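Local coordinates for Pex protein (Anabaena sp. PCC 7120, PDB 2DQL) that is associated with the cyanobacterial circadian clock and, as a PadR-like winged-helix protein, probably binds DNA as a transcriptional regulator, at the interface of chains A and B. Coordinates in Å, arbitrary orientation; residue numbers count along the deposited sequence, not the author numbering. Chains: chain A/B, Pex protein.

Contact 1: the interface of chains A and B. Residues chain A 21, 24-25, 65, 102, 105; chain B 1-3, 6, 10.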
loop_
_atom_site.group_PDB
_atom_site.type_symbol
_atom_site.label_atom_id
_atom_site.label_comp_id
_atom_site.label_asym_id
_atom_site.label_seq_id
_atom_site.Cartn_x
_atom_site.Cartn_y
_atom_site.Cartn_z
ATOM N N GLU A 21 -9.476 -6.146 -2.289
ATOM C CA GLU A 21 -10.822 -5.788 -1.870
ATOM C C GLU A 21 -11.378 -4.593 -2.634
ATOM O O GLU A 21 -12.536 -4.605 -3.058
ATOM C CB GLU A 21 -10.851 -5.509 -0.363
ATOM C CG GLU A 21 -10.497 -6.720 0.494
ATOM C CD GLU A 21 -9.009 -6.835 0.809
ATOM O OE1 GLU A 21 -8.165 -6.428 -0.019
ATOM O OE2 GLU A 21 -8.685 -7.357 1.896
ATOM N N ILE A 24 -11.837 -5.358 -6.527
ATOM C CA ILE A 24 -13.034 -6.145 -6.803
ATOM C C ILE A 24 -14.236 -5.214 -6.982
ATOM O O ILE A 24 -15.023 -5.377 -7.915
ATOM C CB ILE A 24 -13.317 -7.136 -5.654
ATOM C CG1 ILE A 24 -12.273 -8.260 -5.666
ATOM C CG2 ILE A 24 -14.732 -7.694 -5.769
ATOM C CD1 ILE A 24 -12.332 -9.159 -4.426
ATOM N N CYS A 25 -14.370 -4.233 -6.096
ATOM C CA CYS A 25 -15.481 -3.291 -6.178
ATOM C C CYS A 25 -15.357 -2.392 -7.408
ATOM O O CYS A 25 -16.350 -2.108 -8.079
ATOM C CB CYS A 25 -15.548 -2.446 -4.905
ATOM S SG CYS A 25 -15.840 -3.437 -3.429
ATOM N N PHE A 65 -11.321 -14.110 -7.812
ATOM C CA PHE A 65 -12.354 -14.034 -6.788
ATOM C C PHE A 65 -13.740 -13.971 -7.426
ATOM O O PHE A 65 -14.637 -14.730 -7.061
ATOM C CB PHE A 65 -12.167 -12.788 -5.922
ATOM C CG PHE A 65 -13.278 -12.572 -4.939
ATOM C CD1 PHE A 65 -13.267 -13.215 -3.707
ATOM C CD2 PHE A 65 -14.358 -11.754 -5.263
ATOM C CE1 PHE A 65 -14.319 -13.046 -2.807
ATOM C CE2 PHE A 65 -15.414 -11.579 -4.375
ATOM C CZ PHE A 65 -15.394 -12.229 -3.141
ATOM N N LEU A 102 -21.536 -3.437 -3.984
ATOM C CA LEU A 102 -20.081 -3.378 -3.925
ATOM C C LEU A 102 -19.559 -2.187 -4.716
ATOM O O LEU A 102 -18.565 -1.564 -4.339
ATOM C CB LEU A 102 -19.481 -4.684 -4.460
ATOM C CG LEU A 102 -19.806 -5.914 -3.606
ATOM C CD1 LEU A 102 -19.221 -7.151 -4.242
ATOM C CD2 LEU A 102 -19.241 -5.722 -2.202
ATOM N N LEU A 105 -19.458 0.873 -2.721
ATOM C CA LEU A 105 -18.318 0.944 -1.809
ATOM C C LEU A 105 -17.140 1.599 -2.527
ATOM O O LEU A 105 -16.402 2.389 -1.938
ATOM C CB LEU A 105 -17.931 -0.455 -1.317
ATOM C CG LEU A 105 -18.982 -1.184 -0.472
ATOM C CD1 LEU A 105 -18.442 -2.540 -0.019
ATOM C CD2 LEU A 105 -19.353 -0.320 0.737
ATOM N N MET B 1 -10.621 -15.557 -0.148
ATOM C CA MET B 1 -11.328 -14.349 0.370
ATOM C C MET B 1 -12.840 -14.512 0.264
ATOM O O MET B 1 -13.343 -15.122 -0.679
ATOM C CB MET B 1 -10.895 -13.109 -0.415
ATOM C CG MET B 1 -11.515 -11.813 0.084
ATOM S SD MET B 1 -11.084 -10.404 -0.950
ATOM C CE MET B 1 -9.410 -10.078 -0.398
ATOM N N LYS B 2 -13.560 -13.968 1.239
ATOM C CA LYS B 2 -15.017 -14.040 1.252
ATOM C C LYS B 2 -15.600 -12.662 0.970
ATOM O O LYS B 2 -14.933 -11.645 1.165
ATOM C CB LYS B 2 -15.534 -14.518 2.613
ATOM C CG LYS B 2 -15.093 -15.912 3.044
ATOM C CD LYS B 2 -13.645 -15.940 3.512
ATOM C CE LYS B 2 -13.321 -17.264 4.196
ATOM N NZ LYS B 2 -13.608 -18.434 3.317
ATOM N N ILE B 3 -16.850 -12.630 0.524
ATOM C CA ILE B 3 -17.515 -11.368 0.228
ATOM C C ILE B 3 -17.596 -10.501 1.486
ATOM O O ILE B 3 -17.555 -9.271 1.410
ATOM C CB ILE B 3 -18.940 -11.606 -0.318
ATOM C CG1 ILE B 3 -19.588 -10.271 -0.685
ATOM C CG2 ILE B 3 -19.779 -12.334 0.718
ATOM C CD1 ILE B 3 -20.959 -10.412 -1.305
ATOM N N ILE B 6 -14.749 -8.172 2.071
ATOM C CA ILE B 6 -14.757 -6.939 1.302
ATOM C C ILE B 6 -15.434 -5.855 2.127
ATOM O O ILE B 6 -14.916 -4.749 2.260
ATOM C CB ILE B 6 -15.506 -7.116 -0.031
ATOM C CG1 ILE B 6 -14.844 -8.229 -0.844
ATOM C CG2 ILE B 6 -15.488 -5.813 -0.813
ATOM C CD1 ILE B 6 -15.609 -8.614 -2.102
ATOM N N PHE B 10 -13.840 -2.072 4.248
ATOM C CA PHE B 10 -14.345 -0.707 4.254
ATOM C C PHE B 10 -14.898 -0.312 5.616
ATOM O O PHE B 10 -14.796 0.845 6.017
ATOM C CB PHE B 10 -15.424 -0.555 3.182
ATOM C CG PHE B 10 -14.897 -0.678 1.781
ATOM C CD1 PHE B 10 -14.232 0.386 1.181
ATOM C CD2 PHE B 10 -15.031 -1.866 1.074
ATOM C CE1 PHE B 10 -13.707 0.269 -0.103
ATOM C CE2 PHE B 10 -14.510 -1.993 -0.211
ATOM C CZ PHE B 10 -13.847 -0.924 -0.799
#
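The ring of A:Phe65 meets chain B along its rim: the main-chain O of B:Met1 lies in the ring plane, 3.6 Å from CD1, and the backbone N of B:Ile3 lies in the same plane near CZ. The oxygen thus sits at the ring's edge rather than over its face, an arrangement that probably suits a carbonyl. B:Phe10, at the other end of the patch, receives CB of A:Leu105 over one face, 3.9 Å above the plane and shifted toward the rim, while CG2 of B:Ile6 from its own helix sits in plane at the edge. The CD1 methyl of A:Leu105 closes on CD2 of B:Phe10 at 3.6 Å.

Between the rings, B:Ile6 packs among side chains from helices 20-31, 56-68 and 96-112 of chain A. Its two branches part: CG2, anti to the backbone N, reaches SG of A:Cys25 at 3.6 Å and approaches CD2 of A:Leu102, whereas CD1, carried out by an extended chi2 of 172°, meets A:Phe65 tip to tip, 3.7 Å from CE2. An alanine in place of A:Phe65 would probably leave a gap beside this CD1 and take away the ring edge that packs against CB of B:Met1.

The packing runs largely through carbon and sulfur, with no polar bond joining the two chains here. B:Met1 runs antiparallel alongside A:Ile24, with SD 3.9 Å from CD1. Its chain then bends at chi3 (-77°), bringing the terminal methyl CE to the carboxylate carbon CD of A:Glu21 at 3.5 Å.

Contact 2: the interface of chains A and B. Residues chain A 1, 5, 9; chain B 20-21, 24.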
loop_
_atom_site.group_PDB
_atom_site.type_symbol
_atom_site.label_atom_id
_atom_site.label_comp_id
_atom_site.label_asym_id
_atom_site.label_seq_id
_atom_site.Cartn_x
_atom_site.Cartn_y
_atom_site.Cartn_z
ATOM N N MET A 1 17.794 2.405 -3.061
ATOM C CA MET A 1 17.250 3.685 -3.596
ATOM C C MET A 1 18.187 4.852 -3.308
ATOM O O MET A 1 19.323 4.657 -2.876
ATOM C CB MET A 1 15.876 3.966 -2.985
ATOM C CG MET A 1 15.842 3.931 -1.465
ATOM S SD MET A 1 14.297 4.605 -0.805
ATOM C CE MET A 1 13.113 3.386 -1.335
ATOM N N ASP A 5 14.873 10.144 -3.890
ATOM C CA ASP A 5 13.639 9.375 -4.035
ATOM C C ASP A 5 12.774 9.530 -2.793
ATOM O O ASP A 5 11.545 9.476 -2.864
ATOM C CB ASP A 5 13.942 7.892 -4.245
ATOM C CG ASP A 5 14.697 7.632 -5.529
ATOM O OD1 ASP A 5 14.274 8.162 -6.578
ATOM O OD2 ASP A 5 15.701 6.893 -5.492
ATOM N N PHE A 9 8.980 11.131 -2.770
ATOM C CA PHE A 9 7.806 10.441 -2.249
ATOM C C PHE A 9 6.858 11.397 -1.528
ATOM O O PHE A 9 5.640 11.288 -1.647
ATOM C CB PHE A 9 8.223 9.334 -1.277
ATOM C CG PHE A 9 7.066 8.594 -0.681
ATOM C CD1 PHE A 9 6.461 7.554 -1.375
ATOM C CD2 PHE A 9 6.546 8.971 0.551
ATOM C CE1 PHE A 9 5.348 6.897 -0.849
ATOM C CE2 PHE A 9 5.434 8.324 1.083
ATOM C CZ PHE A 9 4.834 7.285 0.379
ATOM N N GLN B 20 9.199 1.810 2.228
ATOM C CA GLN B 20 10.585 2.089 2.594
ATOM C C GLN B 20 10.959 3.559 2.767
ATOM O O GLN B 20 11.657 3.904 3.718
ATOM C CB GLN B 20 11.538 1.445 1.586
ATOM C CG GLN B 20 12.986 1.511 2.020
ATOM C CD GLN B 20 13.912 0.774 1.078
ATOM O OE1 GLN B 20 13.604 -0.329 0.626
ATOM N NE2 GLN B 20 15.059 1.375 0.784
ATOM N N GLU B 21 10.511 4.418 1.854
ATOM C CA GLU B 21 10.836 5.838 1.946
ATOM C C GLU B 21 10.377 6.436 3.270
ATOM O O GLU B 21 11.127 7.172 3.926
ATOM C CB GLU B 21 10.211 6.617 0.781
ATOM C CG GLU B 21 10.798 6.249 -0.575
ATOM C CD GLU B 21 10.021 5.157 -1.291
ATOM O OE1 GLU B 21 9.503 4.231 -0.629
ATOM O OE2 GLU B 21 9.947 5.216 -2.536
ATOM N N ILE B 24 12.237 4.932 6.392
ATOM C CA ILE B 24 13.570 5.495 6.599
ATOM C C ILE B 24 13.475 6.760 7.444
ATOM O O ILE B 24 14.251 6.946 8.379
ATOM C CB ILE B 24 14.255 5.795 5.238
ATOM C CG1 ILE B 24 14.661 4.469 4.581
ATOM C CG2 ILE B 24 15.483 6.687 5.429
ATOM C CD1 ILE B 24 15.058 4.602 3.125
HETATM O O HOH W 1 16.782 0.113 -1.617
#
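The N-terminal arm of chain A, consisting of the first residues and helix 3-11, lies against the start of helix 20-31 of chain B, a helix of the partner's winged-helix core. The ends of A:Met1 and B:Gln20 meet head on. The methionine CG sits between its backbone N and carbonyl carbon (chi1 53°), and the bend at chi3 turns the methyl CE toward both B:Gln20 and B:Glu21. CE lies 3.6 Å from the amide carbon CD of B:Gln20 and packs also along the CB and CG of that side chain, which runs extended.

A water joins the amino terminus of A:Met1 to the side-chain amide of B:Gln20. It is 2.9 Å from N of the A:Met1 amino terminus and accepts a nearly straight bond (164° at H) from the amide NE2 of B:Gln20, at 3.2 Å. The start of one chain is thus linked indirectly to the side chain of the other.

B:Glu21 slants across A:Met1, its carboxylate carbon CD 3.6 Å from the methionine CE. Farther along the arm, its aliphatic CB packs against CB of A:Phe9 at 3.9 Å. The A:Phe9 ring and the carboxylate are tilted 35° from one another. The acidic group of A:Asp5 remains 6.6 Å away, from its OD1 to OE2 of B:Glu21, so any repulsion between the two is likely to be modest. SD of A:Met1 touches CD1 of B:Ile24.

By holding the beginning of the arm against the neighbouring core, this packing and water bridge probably help to keep the exchanged arms in place and the two copies paired.

Contact 1 and contact 2 lie about 30 Å apart and show the same kind of docking with the chains exchanged: the N-terminal arm of chain B rests on chain A in the first, that of chain A on chain B in the second. The arms dock alike, but Met1 takes a different rotamer in each copy. Both use residue 1 and helix 3-11, and residues 21 and 24 of the partner's helix 20-31. Contact 1 extends over residues of three helices, whereas contact 2 includes the hydrated arm end. This reciprocal arm exchange probably supports a dimer, although the structure alone does not prove its state in the cell.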